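Local coordinates for protein carbohydrate binding family 6 (Clostridium thermocellum, PDB 5A8C) that probably releases arabinose as an alpha-L-arabinofuranosidase of glycoside hydrolase family 43, built as a five-bladed beta-propeller, at residues Gln34-Asp39 with Arg285-Gln290; Gln258-Tyr263 with Pro319-Leu324; Tyr263-His268 with Asp294-Arg299. One frame throughout, in Å; residues are numbered along the deposited sequence. Where two conformers were deposited one is given.

The three contacts lie together on one side of the beta-propeller. The centre of interaction 1 is about 9 Å from that of interaction 3 and 12 Å from that of interaction 2, and the centres of interactions 2 and 3 are about 13 Å apart. Along the chain the segments run 34-39, 258-263, 263-268, 285-290, 294-299 and 319-324, and Tyr263 is common to interactions 2 and 3. Arg285 ties the three together through Asn262, Pro295 and Val296. The result is a continuous network linking strand 36-45 and helix 286-291, both in interaction 1, to the loops that lead inward to the calcium ion and the bound Tris molecule.

Interaction 1 (Gln34-Asp39 with Arg285-Gln290); sequences QRFTAD and RTVAKQ
Phe36, in segment 34-39, and Val287, in the first turn of helix 286-291, form the closest backbone approach, with their CA atoms 8.1 Å apart, so side chains must bridge the gap. Phe36 does most of this. Its CG stands anti to the carbonyl carbon (chi1 -64°), and the far part of the ring is carried over to the helix. A single ring corner makes the contact: Phe36 CE1 lies 3.7 Å from Val287 CG1. The methyl comes in obliquely, neither squarely over the ring nor in its plane.

Val287 offers CG1 because that branch extends anti to the backbone N (chi1 175°). The same ring carbon also faces the start of the next residue: Phe36 CE1 is 4.1 Å from Ala288 N, which lies at the ring edge near its plane. Ala288 adds its methyl more loosely, with Phe36 CE1 to Ala288 CB at 4.4 Å. No hydrogen bond joins the two segments; the contact is apolar, small and buried. The helix begins with Arg285 at its N-cap position, and the backbone bond from Lys289 N to Arg285 O, 3.0 Å, closes the first turn.

Around this contact, strand 36-45 is one of the two edge strands of a four-stranded antiparallel sheet. Phe36 also touches Asp56 of the adjacent strand 48-56, while Gln298 packs against it from the loop before strand 300-306. That loop and strand are bonded to both partners: Thr37 pairs with Arg299 through the backbone and receives Val301 N on its hydroxyl, and Asn300 OD1 accepts from Val287 N. Where the chain turns a corner at Asp39, OD2 of that residue hydrogen-bonds the bound Tris molecule; helix 286-291 packs beside Phe36, three residues before this ligand-binding aspartate.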
loop_
_atom_site.group_PDB
_atom_site.type_symbol
_atom_site.label_atom_id
_atom_site.label_comp_id
_atom_site.label_asym_id
_atom_site.label_seq_id
_atom_site.Cartn_x
_atom_site.Cartn_y
_atom_site.Cartn_z
ATOM N N GLN A 34 -15.089 11.320 -5.408
ATOM C CA GLN A 34 -15.949 10.843 -6.501
ATOM C C GLN A 34 -16.391 9.409 -6.332
ATOM O O GLN A 34 -17.537 9.060 -6.612
ATOM C CB GLN A 34 -15.260 10.993 -7.829
ATOM C CG GLN A 34 -14.921 12.393 -8.192
ATOM C CD GLN A 34 -16.167 13.266 -8.316
ATOM O OE1 GLN A 34 -17.120 12.890 -9.037
ATOM N NE2 GLN A 34 -16.226 14.365 -7.561
ATOM N N ARG A 35 -15.441 8.558 -5.944
ATOM C CA ARG A 35 -15.627 7.165 -5.684
ATOM C C ARG A 35 -14.831 6.851 -4.437
ATOM O O ARG A 35 -13.912 7.587 -4.106
ATOM C CB ARG A 35 -15.165 6.308 -6.879
ATOM C CG ARG A 35 -15.943 6.559 -8.153
ATOM C CD ARG A 35 -15.472 5.808 -9.386
ATOM N NE ARG A 35 -14.061 5.977 -9.644
ATOM C CZ ARG A 35 -13.481 7.088 -10.063
ATOM N NH1 ARG A 35 -14.157 8.196 -10.318
ATOM N NH2 ARG A 35 -12.187 7.108 -10.239
ATOM N N PHE A 36 -15.159 5.744 -3.764
ATOM C CA PHE A 36 -14.448 5.399 -2.530
ATOM C C PHE A 36 -13.105 4.724 -2.840
ATOM O O PHE A 36 -12.988 3.930 -3.784
ATOM C CB PHE A 36 -15.365 4.510 -1.668
ATOM C CG PHE A 36 -16.608 5.233 -1.216
ATOM C CD1 PHE A 36 -16.496 6.242 -0.269
ATOM C CD2 PHE A 36 -17.849 4.933 -1.746
ATOM C CE1 PHE A 36 -17.628 6.948 0.124
ATOM C CE2 PHE A 36 -18.975 5.664 -1.362
ATOM C CZ PHE A 36 -18.854 6.651 -0.419
ATOM N N THR A 37 -12.113 5.067 -2.024
ATOM C CA THR A 37 -10.723 4.661 -2.254
ATOM C C THR A 37 -10.075 4.306 -0.938
ATOM O O THR A 37 -10.336 4.908 0.110
ATOM C CB THR A 37 -9.917 5.843 -2.893
ATOM O OG1 THR A 37 -10.045 7.053 -2.161
ATOM C CG2 THR A 37 -10.341 6.044 -4.348
ATOM N N ALA A 38 -9.152 3.327 -0.990
ATOM C CA ALA A 38 -8.500 2.817 0.214
ATOM C C ALA A 38 -7.082 2.335 -0.116
ATOM O O ALA A 38 -6.701 2.180 -1.286
ATOM C CB ALA A 38 -9.280 1.645 0.798
ATOM N N ASP A 39 -6.319 2.120 0.940
ATOM C CA ASP A 39 -5.025 1.376 0.800
ATOM C C ASP A 39 -4.084 1.997 -0.216
ATOM O O ASP A 39 -3.570 1.328 -1.115
ATOM C CB ASP A 39 -5.284 -0.090 0.418
ATOM C CG ASP A 39 -6.341 -0.753 1.247
ATOM O OD1 ASP A 39 -6.402 -0.529 2.463
ATOM O OD2 ASP A 39 -7.098 -1.592 0.629
ATOM N N ARG A 285 -12.657 7.433 6.684
ATOM C CA ARG A 285 -14.061 7.227 6.289
ATOM C C ARG A 285 -14.883 8.500 6.409
ATOM O O ARG A 285 -16.059 8.456 6.699
ATOM C CB ARG A 285 -14.632 6.042 7.056
ATOM C CG ARG A 285 -13.965 4.721 6.661
ATOM C CD ARG A 285 -13.943 3.690 7.790
ATOM N NE ARG A 285 -13.692 2.354 7.299
ATOM C CZ ARG A 285 -12.529 1.685 7.324
ATOM N NH1 ARG A 285 -11.397 2.234 7.752
ATOM N NH2 ARG A 285 -12.526 0.439 6.923
ATOM N N THR A 286 -14.226 9.662 6.165
ATOM C CA THR A 286 -14.907 10.927 6.316
ATOM C C THR A 286 -15.970 11.157 5.263
ATOM O O THR A 286 -17.013 11.794 5.546
ATOM C CB THR A 286 -13.935 12.075 6.422
ATOM O OG1 THR A 286 -14.593 13.179 7.072
ATOM C CG2 THR A 286 -13.370 12.489 5.137
ATOM N N VAL A 287 -15.767 10.736 4.015
ATOM C CA VAL A 287 -16.784 10.900 2.986
ATOM C C VAL A 287 -18.042 10.151 3.329
ATOM O O VAL A 287 -19.168 10.689 3.284
ATOM C CB VAL A 287 -16.241 10.566 1.580
ATOM C CG1 VAL A 287 -17.359 10.632 0.524
ATOM C CG2 VAL A 287 -15.057 11.451 1.209
ATOM N N ALA A 288 -17.864 8.883 3.689
ATOM C CA ALA A 288 -19.014 8.084 4.131
ATOM C C ALA A 288 -19.689 8.728 5.334
ATOM O O ALA A 288 -20.929 8.800 5.390
ATOM C CB ALA A 288 -18.553 6.687 4.450
ATOM N N LYS A 289 -18.923 9.208 6.314
ATOM C CA LYS A 289 -19.528 9.833 7.492
ATOM C C LYS A 289 -20.373 11.028 7.089
ATOM O O LYS A 289 -21.526 11.178 7.540
ATOM C CB LYS A 289 -18.429 10.285 8.453
ATOM C CG LYS A 289 -18.982 10.964 9.690
ATOM C CD LYS A 289 -17.921 11.340 10.672
ATOM C CE LYS A 289 -18.428 12.113 11.884
ATOM N NZ LYS A 289 -18.939 13.469 11.566
ATOM N N GLN A 290 -19.851 11.903 6.257
ATOM C CA GLN A 290 -20.605 13.101 5.896
ATOM C C GLN A 290 -21.876 12.744 5.176
ATOM O O GLN A 290 -22.865 13.448 5.345
ATOM C CB GLN A 290 -19.723 13.946 5.012
ATOM C CG GLN A 290 -18.493 14.580 5.646
ATOM C CD GLN A 290 -18.441 14.560 7.154
ATOM O OE1 GLN A 290 -17.574 13.886 7.728
ATOM N NE2 GLN A 290 -19.356 15.304 7.819
#

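Interaction 2 (Gln258-Tyr263 with Pro319-Leu324); sequences QPPDNY and PTVDGL
Pro260 packs its ring against Pro319 and Val321, joining two irregular, proline-containing loops at the periphery of the five-bladed propeller: one follows strand 250-256, the other follows strand 300-306 near the end of the chain.

The contact between the loops is apolar, and two neighbouring carbons of the Pro260 ring divide the work. Pro260 CD meets Pro319 CB at 3.6 Å, the two rings crossing obliquely rather than stacking flat. The next carbon reaches a different partner, with Pro260 CG 3.9 Å from Val321 CG1. This branch of Val321 lies anti to its carbonyl carbon (chi1 -61°), which presents the methyl to the proline. Pro259 takes part through CA, 4.3 Å from Pro319 CG, the rest of its ring staying farther off; the CA atoms of Pro259 and Pro319, 6.2 Å apart, are the nearest across the two segments. Pro259 and Pro319 both also rest on Tyr282 of strand 277-284, so the two loops share a support on that strand.

Polar bonds tie the first loop to strand 277-284 and the start of helix 286-291; none crosses to the second. The carbonyl of Pro260 accepts from Asn284 ND2, Asp261 OD2 from the hydroxyl of Thr286, and Asn262 OD1 from Arg285 NH1. Asp261 has positive phi (55°) and pairs through its backbone with Arg285, where the chain bends back after the prolines. On the other loop, Thr320 is bonded through OG1 to Asp304.

Gln258 and Asn262 close the first loop across its base. The Gln258 amide is used at both ends, since its NE2 donates to Ser235 O and Asn265 O while its oxygen accepts from Asn262. Asn262 ND2, which also reaches Asn266 O, gives Gln258 OE1 a nearly straight bond of 3.0 Å (166° at the hydrogen), lying close to the Asn262 amide plane.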
loop_
_atom_site.group_PDB
_atom_site.type_symbol
_atom_site.label_atom_id
_atom_site.label_comp_id
_atom_site.label_asym_id
_atom_site.label_seq_id
_atom_site.Cartn_x
_atom_site.Cartn_y
_atom_site.Cartn_z
ATOM N N GLN A 258 -4.879 6.070 14.651
ATOM C CA GLN A 258 -6.165 6.088 13.909
ATOM C C GLN A 258 -6.431 7.509 13.435
ATOM O O GLN A 258 -6.420 8.431 14.246
ATOM C CB GLN A 258 -7.309 5.657 14.808
ATOM C CG GLN A 258 -7.401 4.156 14.971
ATOM C CD GLN A 258 -8.043 3.482 13.784
ATOM O OE1 GLN A 258 -9.092 3.935 13.308
ATOM N NE2 GLN A 258 -7.492 2.382 13.332
ATOM N N PRO A 259 -6.695 7.678 12.150
ATOM C CA PRO A 259 -7.117 9.015 11.675
ATOM C C PRO A 259 -8.484 9.364 12.204
ATOM O O PRO A 259 -9.247 8.471 12.616
ATOM C CB PRO A 259 -7.163 8.850 10.169
ATOM C CG PRO A 259 -6.949 7.532 9.879
ATOM C CD PRO A 259 -6.676 6.705 11.055
ATOM N N PRO A 260 -8.876 10.630 12.128
ATOM C CA PRO A 260 -10.272 10.978 12.421
ATOM C C PRO A 260 -11.233 10.294 11.475
ATOM O O PRO A 260 -10.903 9.920 10.347
ATOM C CB PRO A 260 -10.298 12.506 12.265
ATOM C CG PRO A 260 -9.181 12.775 11.336
ATOM C CD PRO A 260 -8.101 11.761 11.640
ATOM N N ASP A 261 -12.462 10.137 11.962
ATOM C CA ASP A 261 -13.531 9.597 11.139
ATOM C C ASP A 261 -13.190 8.256 10.525
ATOM O O ASP A 261 -13.466 8.010 9.344
ATOM C CB ASP A 261 -13.968 10.599 10.059
ATOM C CG ASP A 261 -14.511 11.911 10.585
ATOM O OD1 ASP A 261 -14.869 11.982 11.793
ATOM O OD2 ASP A 261 -14.634 12.856 9.789
ATOM N N ASN A 262 -12.639 7.356 11.350
ATOM C CA ASN A 262 -12.256 6.052 10.879
ATOM C C ASN A 262 -12.945 4.896 11.544
ATOM O O ASN A 262 -12.648 3.728 11.201
ATOM C CB ASN A 262 -10.742 5.867 10.859
ATOM C CG ASN A 262 -10.316 4.789 9.908
ATOM O OD1 ASN A 262 -10.710 4.810 8.727
ATOM N ND2 ASN A 262 -9.499 3.870 10.349
ATOM N N TYR A 263 -13.812 5.128 12.531
ATOM C CA TYR A 263 -14.694 4.081 13.059
ATOM C C TYR A 263 -13.914 2.884 13.621
ATOM O O TYR A 263 -14.393 1.759 13.609
ATOM C CB TYR A 263 -15.720 3.639 12.038
ATOM C CG TYR A 263 -16.644 4.739 11.582
ATOM C CD1 TYR A 263 -16.303 5.581 10.544
ATOM C CD2 TYR A 263 -17.876 4.929 12.191
ATOM C CE1 TYR A 263 -17.164 6.582 10.097
ATOM C CE2 TYR A 263 -18.731 5.941 11.778
ATOM C CZ TYR A 263 -18.373 6.719 10.703
ATOM O OH TYR A 263 -19.230 7.694 10.235
ATOM N N PRO A 319 -2.784 14.065 11.676
ATOM C CA PRO A 319 -3.789 14.185 10.643
ATOM C C PRO A 319 -4.395 15.592 10.630
ATOM O O PRO A 319 -4.645 16.158 11.693
ATOM C CB PRO A 319 -4.809 13.107 11.038
ATOM C CG PRO A 319 -4.038 12.062 11.770
ATOM C CD PRO A 319 -3.022 12.881 12.542
ATOM N N THR A 320 -4.668 16.107 9.449
ATOM C CA THR A 320 -5.289 17.388 9.311
ATOM C C THR A 320 -6.622 17.257 8.604
ATOM O O THR A 320 -6.869 16.339 7.826
ATOM C CB THR A 320 -4.410 18.415 8.519
ATOM O OG1 THR A 320 -4.267 17.988 7.173
ATOM C CG2 THR A 320 -3.065 18.680 9.171
ATOM N N VAL A 321 -7.494 18.214 8.854
ATOM C CA VAL A 321 -8.859 18.167 8.322
ATOM C C VAL A 321 -9.238 19.482 7.624
ATOM O O VAL A 321 -10.407 19.701 7.325
ATOM C CB VAL A 321 -9.889 17.779 9.416
ATOM C CG1 VAL A 321 -9.541 16.391 9.953
ATOM C CG2 VAL A 321 -9.969 18.814 10.518
ATOM N N ASP A 322 -8.248 20.333 7.299
ATOM C CA ASP A 322 -8.521 21.553 6.577
ATOM C C ASP A 322 -7.578 21.727 5.378
ATOM O O ASP A 322 -7.370 22.851 4.885
ATOM C CB ASP A 322 -8.494 22.766 7.540
ATOM C CG ASP A 322 -9.616 22.717 8.589
ATOM O OD1 ASP A 322 -10.808 22.877 8.188
ATOM O OD2 ASP A 322 -9.312 22.531 9.811
ATOM N N GLY A 323 -7.056 20.619 4.875
ATOM C CA GLY A 323 -6.198 20.642 3.695
ATOM C C GLY A 323 -4.734 20.720 4.041
ATOM O O GLY A 323 -4.371 21.226 5.123
ATOM N N LEU A 324 -3.871 20.259 3.141
ATOM C CA LEU A 324 -2.424 20.449 3.365
ATOM C C LEU A 324 -2.108 21.933 3.562
ATOM O O LEU A 324 -2.717 22.822 2.939
ATOM C CB LEU A 324 -1.603 19.992 2.172
ATOM C CG LEU A 324 -1.488 18.459 2.030
ATOM C CD1 LEU A 324 -0.854 18.133 0.697
ATOM C CD2 LEU A 324 -0.712 17.782 3.168
#

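Interaction 3 (Tyr263-His268 with Asp294-Arg299); sequences YSNNNH and DPVYQR. With CA (calcium ion), chain B; TRS (2-amino-2-hydroxymethyl-propane-1,3-diol), chain C.
Tyr263 lies with one ring face against Pro295, at the outer end of two loops of the GH43 propeller that run inward to a bound Tris molecule and a calcium ion; Pro295 opens a type I beta turn ending at Gln298.

The apolar part is a CH-pi contact. Pro295 CG sits 3.5 Å from the centroid of the Tyr263 ring, almost on the ring normal, while Pro295 CB lies over the CD1-CE1 side of the same face. Beside it is an amide-methyl van der Waals contact, Asn265 ND2 to Val296 CG1 at 4.0 Å.

Hydrogen bonds take over further in. Arg299 NH1 donates to Asn266 OD1 over 3.1 Å, a bent bond (140°) that reaches the oxygen from above the carbonyl plane. The amide and guanidinium planes are turned 33° apart. Arg285 NH2 is the stronger partner of that oxygen, so two arginines grip it. Water 1 bridges the loops by accepting from Asn266 ND2 and donating to Val296 O. Within segment 294-299, Asp294 OD1 accepts from Val296 N in an Asx turn, and Gln298 NE2 donates to Asp294 O.

The ligand, probably from the crystallisation liquor, occupies what is probably the active-site pocket of this family 43 enzyme. Here Arg299 points both terminal nitrogens at one hydroxyl, with Arg299 NH1 2.9 Å from TRS O3. Asp56 forms a salt bridge with Arg299 NH2, which should help hold the guanidinium in place, and Asp39, Asp162, Tyr66 and Glu211 also bond the ligand.

His268 joins ligand and metal through its two ring nitrogens. His268 ND1 donates to TRS O2 at 2.9 Å, near the ring plane, and five waters and one further atom from outside the two segments share the calcium ion with His268 NE2, which binds it at 2.5 Å.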
loop_
_atom_site.group_PDB
_atom_site.type_symbol
_atom_site.label_atom_id
_atom_site.label_comp_id
_atom_site.label_asym_id
_atom_site.label_seq_id
_atom_site.Cartn_x
_atom_site.Cartn_y
_atom_site.Cartn_z
ATOM N N TYR A 263 -13.812 5.128 12.531
ATOM C CA TYR A 263 -14.694 4.081 13.059
ATOM C C TYR A 263 -13.914 2.884 13.621
ATOM O O TYR A 263 -14.393 1.759 13.609
ATOM C CB TYR A 263 -15.720 3.639 12.038
ATOM C CG TYR A 263 -16.644 4.739 11.582
ATOM C CD1 TYR A 263 -16.303 5.581 10.544
ATOM C CD2 TYR A 263 -17.876 4.929 12.191
ATOM C CE1 TYR A 263 -17.164 6.582 10.097
ATOM C CE2 TYR A 263 -18.731 5.941 11.778
ATOM C CZ TYR A 263 -18.373 6.719 10.703
ATOM O OH TYR A 263 -19.230 7.694 10.235
ATOM N N SER A 264 -12.728 3.160 14.178
ATOM C CA SER A 264 -11.897 2.106 14.798
ATOM C C SER A 264 -11.656 0.938 13.872
ATOM O O SER A 264 -11.504 -0.200 14.293
ATOM C CB SER A 264 -12.482 1.631 16.127
ATOM O OG SER A 264 -12.599 2.749 17.003
ATOM N N ASN A 265 -11.543 1.228 12.568
ATOM C CA ASN A 265 -11.388 0.189 11.563
ATOM C C ASN A 265 -9.986 0.215 10.946
ATOM O O ASN A 265 -9.056 0.773 11.520
ATOM C CB ASN A 265 -12.534 0.263 10.563
ATOM C CG ASN A 265 -12.917 -1.136 10.024
ATOM O OD1 ASN A 265 -12.110 -1.851 9.350
ATOM N ND2 ASN A 265 -14.133 -1.520 10.262
ATOM N N ASN A 266 -9.813 -0.432 9.804
ATOM C CA ASN A 266 -8.488 -0.605 9.274
ATOM C C ASN A 266 -7.832 0.691 8.841
ATOM O O ASN A 266 -8.464 1.732 8.578
ATOM C CB ASN A 266 -8.437 -1.691 8.203
ATOM C CG ASN A 266 -9.428 -1.497 7.083
ATOM O OD1 ASN A 266 -9.764 -0.350 6.708
ATOM N ND2 ASN A 266 -9.961 -2.596 6.577
ATOM N N ASN A 267 -6.505 0.615 8.763
ATOM C CA ASN A 267 -5.597 1.750 8.624
ATOM C C ASN A 267 -4.498 1.304 7.657
ATOM O O ASN A 267 -3.926 0.233 7.900
ATOM C CB ASN A 267 -5.058 2.078 10.030
ATOM C CG ASN A 267 -4.429 3.439 10.226
ATOM O OD1 ASN A 267 -4.226 4.224 9.297
ATOM N ND2 ASN A 267 -4.118 3.733 11.498
ATOM N N HIS A 268 -4.265 2.009 6.546
ATOM C CA HIS A 268 -3.342 1.519 5.523
ATOM C C HIS A 268 -2.689 2.707 4.849
ATOM O O HIS A 268 -3.343 3.681 4.529
ATOM C CB HIS A 268 -4.113 0.709 4.492
ATOM C CG HIS A 268 -3.257 -0.196 3.618
ATOM N ND1 HIS A 268 -3.429 -1.559 3.630
ATOM C CD2 HIS A 268 -2.272 0.049 2.710
ATOM C CE1 HIS A 268 -2.554 -2.076 2.757
ATOM N NE2 HIS A 268 -1.828 -1.145 2.213
ATOM N N ASP A 294 -22.664 3.659 5.054
ATOM C CA ASP A 294 -22.000 2.623 5.815
ATOM C C ASP A 294 -20.490 2.744 5.623
ATOM O O ASP A 294 -20.004 2.598 4.501
ATOM C CB ASP A 294 -22.485 1.268 5.372
ATOM C CG ASP A 294 -21.914 0.134 6.218
ATOM O OD1 ASP A 294 -20.909 0.305 6.954
ATOM O OD2 ASP A 294 -22.553 -0.933 6.140
ATOM N N PRO A 295 -19.705 3.036 6.680
ATOM C CA PRO A 295 -18.297 3.367 6.445
ATOM C C PRO A 295 -17.388 2.158 6.348
ATOM O O PRO A 295 -16.223 2.327 5.985
ATOM C CB PRO A 295 -17.961 4.141 7.707
ATOM C CG PRO A 295 -18.793 3.524 8.764
ATOM C CD PRO A 295 -20.099 3.210 8.090
ATOM N N VAL A 296 -17.840 0.934 6.648
ATOM C CA VAL A 296 -16.886 -0.168 6.793
ATOM C C VAL A 296 -16.073 -0.402 5.539
ATOM O O VAL A 296 -14.852 -0.615 5.616
ATOM C CB VAL A 296 -17.578 -1.451 7.297
ATOM C CG1 VAL A 296 -16.602 -2.628 7.348
ATOM C CG2 VAL A 296 -18.174 -1.222 8.648
ATOM N N TYR A 297 -16.735 -0.429 4.392
ATOM C CA TYR A 297 -16.108 -0.708 3.091
ATOM C C TYR A 297 -16.280 0.481 2.144
ATOM O O TYR A 297 -16.349 0.290 0.918
ATOM C CB TYR A 297 -16.677 -1.956 2.439
ATOM C CG TYR A 297 -16.551 -3.184 3.325
ATOM C CD1 TYR A 297 -15.319 -3.752 3.590
ATOM C CD2 TYR A 297 -17.665 -3.747 3.895
ATOM C CE1 TYR A 297 -15.185 -4.867 4.387
ATOM C CE2 TYR A 297 -17.551 -4.871 4.725
ATOM C CZ TYR A 297 -16.315 -5.381 4.983
ATOM O OH TYR A 297 -16.180 -6.478 5.834
ATOM N N GLN A 298 -16.352 1.705 2.683
ATOM C CA GLN A 298 -16.483 2.911 1.862
ATOM C C GLN A 298 -15.529 3.945 2.400
ATOM O O GLN A 298 -15.903 4.896 3.095
ATOM C CB GLN A 298 -17.920 3.397 1.774
ATOM C CG GLN A 298 -18.773 2.453 0.908
ATOM C CD GLN A 298 -20.213 2.862 0.730
ATOM O OE1 GLN A 298 -20.704 2.899 -0.400
ATOM N NE2 GLN A 298 -20.919 3.061 1.833
ATOM N N ARG A 299 -14.242 3.778 2.064
ATOM C CA ARG A 299 -13.137 4.592 2.552
ATOM C C ARG A 299 -12.833 5.729 1.570
ATOM O O ARG A 299 -13.312 5.741 0.444
ATOM C CB ARG A 299 -11.928 3.700 2.784
ATOM C CG ARG A 299 -12.134 2.709 3.934
ATOM C CD ARG A 299 -11.162 1.571 3.939
ATOM N NE ARG A 299 -11.518 0.550 2.961
ATOM C CZ ARG A 299 -10.801 -0.557 2.804
ATOM N NH1 ARG A 299 -9.858 -0.887 3.668
ATOM N NH2 ARG A 299 -11.017 -1.335 1.764
HETATM CA CA CA B . 0.203 -1.225 0.763
HETATM C C TRS C . -6.986 -4.765 3.139
HETATM C C1 TRS C . -6.672 -6.255 3.089
HETATM C C2 TRS C . -5.714 -3.955 2.938
HETATM C C3 TRS C . -8.074 -4.386 2.095
HETATM N N TRS C . -7.529 -4.436 4.510
HETATM O O1 TRS C . -6.075 -6.548 1.830
HETATM O O2 TRS C . -4.861 -4.038 4.085
HETATM O O3 TRS C . -8.552 -3.081 2.222
HETATM O O HOH W 1 -12.697 -2.411 5.503
HETATM O O HOH W 2 -0.278 -3.314 -0.461
HETATM O O HOH W 3 -1.509 -0.592 -0.843
HETATM O O HOH W 4 1.300 -3.136 1.816
HETATM O O HOH W 5 1.241 -0.399 2.853
HETATM O O HOH W 6 2.134 -1.288 -0.616
#